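Local coordinates for ferrichrome ABC transporter substrate-binding protein (Staphylococcus pseudintermedius, PDB 5FLY), which probably binds iron-loaded hydroxamate siderophores such as ferrichrome outside the cell membrane and passes them to an ABC transporter for uptake, at residues D155-F161 against Y214-I220; K167-G172 against G202-V206. All blocks are in the same frame, centred on the assembly; numbering follows the deposited sequence.

Contact 1: residues D155-F161 against Y214-I220; sequences DTSVTIF and YAGDVII
A parallel strand pair, V158-F161 beside V218-I220, begins where S157 and D217 bond to each other. The backbone N of S157 donates to D217 OD2 at 2.9 Å, reaching that oxygen from its anti side and 29° out of the carboxylate plane. In return, D217 N donates to S157 OG at 2.8 Å. The serine hydroxyl gets there because it sits between its own N and carbonyl carbon (chi1 70°), which sets it facing D217 N. V218 N then closes on S157 O, and the regular pairing starts.

From here T159 bonds across the pair through both its backbone groups: its N takes V218 O, and its O accepts I220 N at 2.9 Å in a practically straight bond. F161 N continues the pattern on I220 O. Strand 158-164 is the middle one of the five in the mixed sheet, which belongs to one lobe of this class III solute-binding protein, and 218-223 lies on the side where the sheet is parallel.

The two faces of the pair differ. On the V158/V218 face the branch CG2 of V158 lies against I220 CD1 at 3.8 Å, a diagonal step along the sheet, and helix 179-185 packs there through L182, which touches I160 and I220. On the T159/I219 face, T159 turns OG1 back beside its own N (chi1 -63°) and donates to Y214 O at 2.6 Å in the carbonyl plane, tying the buried hydroxyl to the Y214-D217 lead-in of strand 218-223. Its methyl CG2 lies over one face of the F161 ring, toward its rim, and CD2 of that ring meets I219 CG2 at 3.6 Å. L194 of helix 192-198 also packs on T159.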
# COMPACT_ATOMS: atom_id res chain seq x y z
N ASP A 155 3.88 10.23 -22.32
CA ASP A 155 3.86 11.27 -21.30
C ASP A 155 2.59 11.25 -20.47
O ASP A 155 2.32 12.18 -19.70
CB ASP A 155 4.05 12.64 -21.95
CG ASP A 155 5.37 12.76 -22.70
OD1 ASP A 155 6.31 11.98 -22.40
OD2 ASP A 155 5.48 13.63 -23.59
N THR A 156 1.82 10.18 -20.60
CA THR A 156 0.52 10.06 -19.93
C THR A 156 0.66 10.26 -18.42
O THR A 156 1.50 9.62 -17.79
CB THR A 156 -0.13 8.68 -20.20
OG1 THR A 156 -0.34 8.52 -21.62
CG2 THR A 156 -1.47 8.55 -19.50
N SER A 157 -0.14 11.17 -17.87
CA SER A 157 -0.19 11.39 -16.43
C SER A 157 -1.45 10.77 -15.83
O SER A 157 -2.44 10.51 -16.53
CB SER A 157 -0.17 12.88 -16.08
OG SER A 157 -1.38 13.52 -16.45
N VAL A 158 -1.41 10.52 -14.53
CA VAL A 158 -2.55 9.90 -13.85
C VAL A 158 -2.72 10.51 -12.47
O VAL A 158 -1.75 10.95 -11.82
CB VAL A 158 -2.39 8.35 -13.77
CG1 VAL A 158 -1.13 7.97 -13.05
CG2 VAL A 158 -3.62 7.70 -13.12
N THR A 159 -3.98 10.59 -12.06
CA THR A 159 -4.40 11.06 -10.75
C THR A 159 -5.20 9.97 -10.07
O THR A 159 -6.07 9.37 -10.71
CB THR A 159 -5.27 12.32 -10.89
OG1 THR A 159 -4.49 13.37 -11.47
CG2 THR A 159 -5.86 12.75 -9.53
N ILE A 160 -4.91 9.70 -8.80
CA ILE A 160 -5.70 8.78 -8.00
C ILE A 160 -6.48 9.55 -6.96
O ILE A 160 -5.88 10.19 -6.08
CB ILE A 160 -4.85 7.70 -7.28
CG1 ILE A 160 -3.88 7.01 -8.24
CG2 ILE A 160 -5.75 6.67 -6.61
CD1 ILE A 160 -2.75 6.31 -7.53
N PHE A 161 -7.80 9.52 -7.08
CA PHE A 161 -8.68 9.97 -6.01
C PHE A 161 -9.23 8.78 -5.24
O PHE A 161 -9.43 7.69 -5.80
CB PHE A 161 -9.83 10.80 -6.56
CG PHE A 161 -9.41 12.13 -7.18
CD1 PHE A 161 -8.72 13.09 -6.44
CD2 PHE A 161 -9.75 12.41 -8.49
CE1 PHE A 161 -8.38 14.31 -7.03
CE2 PHE A 161 -9.40 13.62 -9.08
CZ PHE A 161 -8.72 14.57 -8.35
N TYR A 214 -6.09 19.08 -9.67
CA TYR A 214 -5.16 17.94 -9.52
C TYR A 214 -5.36 16.86 -10.58
O TYR A 214 -4.74 15.80 -10.51
CB TYR A 214 -5.31 17.33 -8.12
CG TYR A 214 -5.06 18.37 -7.05
CD1 TYR A 214 -3.81 18.95 -6.92
CD2 TYR A 214 -6.08 18.82 -6.22
CE1 TYR A 214 -3.57 19.93 -5.97
CE2 TYR A 214 -5.85 19.80 -5.27
CZ TYR A 214 -4.58 20.35 -5.15
OH TYR A 214 -4.32 21.33 -4.22
N ALA A 215 -6.18 17.14 -11.59
CA ALA A 215 -6.54 16.13 -12.58
C ALA A 215 -5.50 15.99 -13.69
O ALA A 215 -5.05 16.98 -14.26
CB ALA A 215 -7.90 16.47 -13.19
N GLY A 216 -5.14 14.74 -14.00
CA GLY A 216 -4.21 14.43 -15.07
C GLY A 216 -4.90 13.84 -16.29
O GLY A 216 -6.11 13.98 -16.46
N ASP A 217 -4.12 13.17 -17.14
CA ASP A 217 -4.63 12.61 -18.40
C ASP A 217 -5.60 11.46 -18.16
O ASP A 217 -6.53 11.23 -18.96
CB ASP A 217 -3.47 12.14 -19.27
CG ASP A 217 -2.56 13.27 -19.67
OD1 ASP A 217 -3.07 14.39 -19.92
OD2 ASP A 217 -1.33 13.06 -19.72
N VAL A 218 -5.37 10.75 -17.06
CA VAL A 218 -6.17 9.60 -16.65
C VAL A 218 -6.55 9.83 -15.19
O VAL A 218 -5.71 10.26 -14.39
CB VAL A 218 -5.39 8.27 -16.79
CG1 VAL A 218 -6.21 7.11 -16.23
CG2 VAL A 218 -5.00 8.01 -18.24
N ILE A 219 -7.81 9.58 -14.85
CA ILE A 219 -8.27 9.73 -13.48
C ILE A 219 -8.89 8.44 -12.96
O ILE A 219 -9.86 7.94 -13.50
CB ILE A 219 -9.30 10.86 -13.33
CG1 ILE A 219 -8.75 12.17 -13.89
CG2 ILE A 219 -9.70 11.00 -11.83
CD1 ILE A 219 -9.78 13.26 -13.95
N ILE A 220 -8.31 7.95 -11.88
CA ILE A 220 -8.74 6.72 -11.27
C ILE A 220 -9.33 7.05 -9.92
O ILE A 220 -8.69 7.73 -9.12
CB ILE A 220 -7.59 5.73 -11.13
CG1 ILE A 220 -7.03 5.38 -12.53
CG2 ILE A 220 -8.05 4.48 -10.37
CD1 ILE A 220 -5.71 4.63 -12.48

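Contact 2: residues K167-G172 against G202-V206; sequences KIYAYG and GWTEV. With 7PG (2,5,8,11,14,17,20,23-octaoxapentacosan-25-ol), chain P.
Y169 and W203 lie side by side and point the same way from neighbouring antiparallel strands, into the pocket that holds the polyether 7PG. W203 CZ3 comes up to the edge of the tyrosine ring, 3.9 Å from Y169 CD1. The two rings take successive ether oxygens of the ligand. O3 stands 3.8 Å above the centre of the Y169 ring; O4 stands 3.6 Å above that of W203. With CG held between its own N and carbonyl carbon (chi1 62°), the indole presents this face to the polyether, while W203 CB rests 3.7 Å from Y171 CD1. Y171 OH is bound to E162 and lies close to the same O3. The polyether occupies what is probably the siderophore site, as the family suggests.

In the backbone, A170 and T204 form the hydrogen-bonded pair, each N donating to the other's O; Y169-E205 and Y171-W203 are the non-hydrogen-bonded pairs on either side. V206 N extends the pairing to I168 O at 2.8 Å. G172 N reaches G202 O from above its carbonyl plane.

At the K167 end a salt bridge joins the strands. K167 bends at its last torsion (chi4 -59°) to bring NZ within 2.9 Å of E205 OE2, on the syn lone pair. The same OE2 accepts a hydrogen bond from a water that also accepts from I168 N and donates to V206 O.

On the side away from the rings, A170 CB packs on V206 CG2 at 3.7 Å. Strand 203-205 is the sheet's edge strand here; 158-164 flanks 167-171 on its other side, and helix 192-198 touches the A170/T204 face through L194 on A170 and T198 on T204.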
# COMPACT_ATOMS: atom_id res chain seq x y z
N LYS A 167 -15.40 12.05 2.08
CA LYS A 167 -14.28 12.92 1.78
C LYS A 167 -13.52 12.41 0.57
O LYS A 167 -13.74 11.29 0.11
CB LYS A 167 -13.36 13.02 2.99
CG LYS A 167 -13.96 13.82 4.13
CD LYS A 167 -12.96 14.04 5.23
CE LYS A 167 -13.44 15.10 6.21
NZ LYS A 167 -13.69 16.42 5.56
N ILE A 168 -12.64 13.26 0.04
CA ILE A 168 -11.84 12.94 -1.14
C ILE A 168 -10.37 12.97 -0.76
O ILE A 168 -9.90 13.94 -0.17
CB ILE A 168 -12.10 13.92 -2.29
CG1 ILE A 168 -13.61 14.05 -2.53
CG2 ILE A 168 -11.38 13.46 -3.56
CD1 ILE A 168 -14.01 15.14 -3.50
N TYR A 169 -9.63 11.92 -1.13
CA TYR A 169 -8.19 11.89 -0.91
C TYR A 169 -7.44 11.74 -2.24
O TYR A 169 -7.98 11.19 -3.18
CB TYR A 169 -7.84 10.74 0.04
CG TYR A 169 -8.53 10.92 1.37
CD1 TYR A 169 -7.95 11.70 2.36
CD2 TYR A 169 -9.78 10.37 1.61
CE1 TYR A 169 -8.58 11.90 3.57
CE2 TYR A 169 -10.43 10.58 2.81
CZ TYR A 169 -9.82 11.34 3.79
OH TYR A 169 -10.45 11.55 5.00
N ALA A 170 -6.23 12.28 -2.33
CA ALA A 170 -5.36 12.01 -3.47
C ALA A 170 -3.99 11.58 -2.96
O ALA A 170 -3.59 11.96 -1.86
CB ALA A 170 -5.25 13.23 -4.39
N TYR A 171 -3.27 10.80 -3.76
CA TYR A 171 -2.05 10.14 -3.27
C TYR A 171 -0.76 10.51 -3.99
O TYR A 171 -0.77 10.86 -5.17
CB TYR A 171 -2.27 8.63 -3.32
CG TYR A 171 -3.42 8.28 -2.43
CD1 TYR A 171 -3.28 8.36 -1.05
CD2 TYR A 171 -4.67 7.98 -2.95
CE1 TYR A 171 -4.35 8.10 -0.22
CE2 TYR A 171 -5.74 7.72 -2.12
CZ TYR A 171 -5.57 7.78 -0.75
OH TYR A 171 -6.61 7.53 0.11
N GLY A 172 0.32 10.50 -3.21
CA GLY A 172 1.67 10.56 -3.74
C GLY A 172 2.09 9.23 -4.36
O GLY A 172 1.25 8.36 -4.58
N GLY A 202 2.80 12.61 1.76
CA GLY A 202 2.62 11.40 0.96
C GLY A 202 1.23 11.21 0.40
O GLY A 202 0.98 10.32 -0.41
N TRP A 203 0.32 12.08 0.83
CA TRP A 203 -1.08 12.02 0.47
C TRP A 203 -1.71 13.33 0.88
O TRP A 203 -1.11 14.09 1.65
CB TRP A 203 -1.79 10.87 1.18
CG TRP A 203 -1.75 11.07 2.67
CD1 TRP A 203 -0.75 10.71 3.53
CD2 TRP A 203 -2.76 11.70 3.47
NE1 TRP A 203 -1.07 11.07 4.82
CE2 TRP A 203 -2.30 11.67 4.81
CE3 TRP A 203 -4.00 12.26 3.20
CZ2 TRP A 203 -3.05 12.20 5.86
CZ3 TRP A 203 -4.75 12.78 4.25
CH2 TRP A 203 -4.26 12.75 5.56
N THR A 204 -2.94 13.58 0.44
CA THR A 204 -3.66 14.75 0.92
C THR A 204 -5.16 14.57 0.82
O THR A 204 -5.65 13.85 -0.04
CB THR A 204 -3.26 16.02 0.15
OG1 THR A 204 -3.87 17.15 0.78
CG2 THR A 204 -3.68 15.92 -1.32
N GLU A 205 -5.89 15.22 1.72
CA GLU A 205 -7.32 15.42 1.52
C GLU A 205 -7.48 16.50 0.46
O GLU A 205 -6.70 17.46 0.42
CB GLU A 205 -8.05 15.81 2.82
CG GLU A 205 -9.53 16.01 2.55
CD GLU A 205 -10.40 16.24 3.78
OE1 GLU A 205 -9.90 16.13 4.93
OE2 GLU A 205 -11.61 16.50 3.56
N VAL A 206 -8.48 16.33 -0.40
CA VAL A 206 -8.77 17.26 -1.49
C VAL A 206 -10.14 17.88 -1.22
O VAL A 206 -11.13 17.17 -1.21
CB VAL A 206 -8.77 16.55 -2.87
CG1 VAL A 206 -9.15 17.50 -3.99
CG2 VAL A 206 -7.41 15.93 -3.15
C2 7PG P . -6.72 1.58 5.29
O1 7PG P . -8.04 1.88 4.95
C3 7PG P . -8.19 3.11 4.31
C4 7PG P . -8.67 4.17 5.30
O2 7PG P . -9.17 5.29 4.63
C5 7PG P . -8.29 5.85 3.70
C6 7PG P . -8.40 7.38 3.68
O3 7PG P . -7.14 7.93 3.42
C7 7PG P . -6.31 8.12 4.53
C8 7PG P . -4.88 8.41 4.05
O4 7PG P . -3.95 8.49 5.10
C9 7PG P . -3.86 7.34 5.88
C10 7PG P . -2.49 7.14 6.53
O5 7PG P . -2.29 5.76 6.63
C11 7PG P . -1.00 5.30 6.91
C12 7PG P . -0.86 3.85 6.43
O6 7PG P . 0.13 3.74 5.44
C13 7PG P . -0.29 3.71 4.10
C14 7PG P . -1.00 2.40 3.80
O7 7PG P . -0.57 1.93 2.56
C15 7PG P . -0.60 0.54 2.40
O HOH W 1 -12.58 16.06 0.89

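Overall arrangement
Both contacts belong to one mixed sheet, where strands 158-164 and 167-171 are neighbours, and their centres lie 13 Å apart. Contact 2 is nested in the chain loop that contact 1 closes. They meet on the side lined by A170 and V206: A170 CB lies 3.5 Å from I160 O, I168 CG2 is 3.9 Å from F161 CD1, and V206 CG1 is 4.0 Å from Y214 CD2. Their roles differ with distance from the ligand. Contact 2 supplies Y169, Y171 and W203 to the pocket, whereas contact 1 lies farther from the ligand, with the I160 side chain about 10 Å from 7PG.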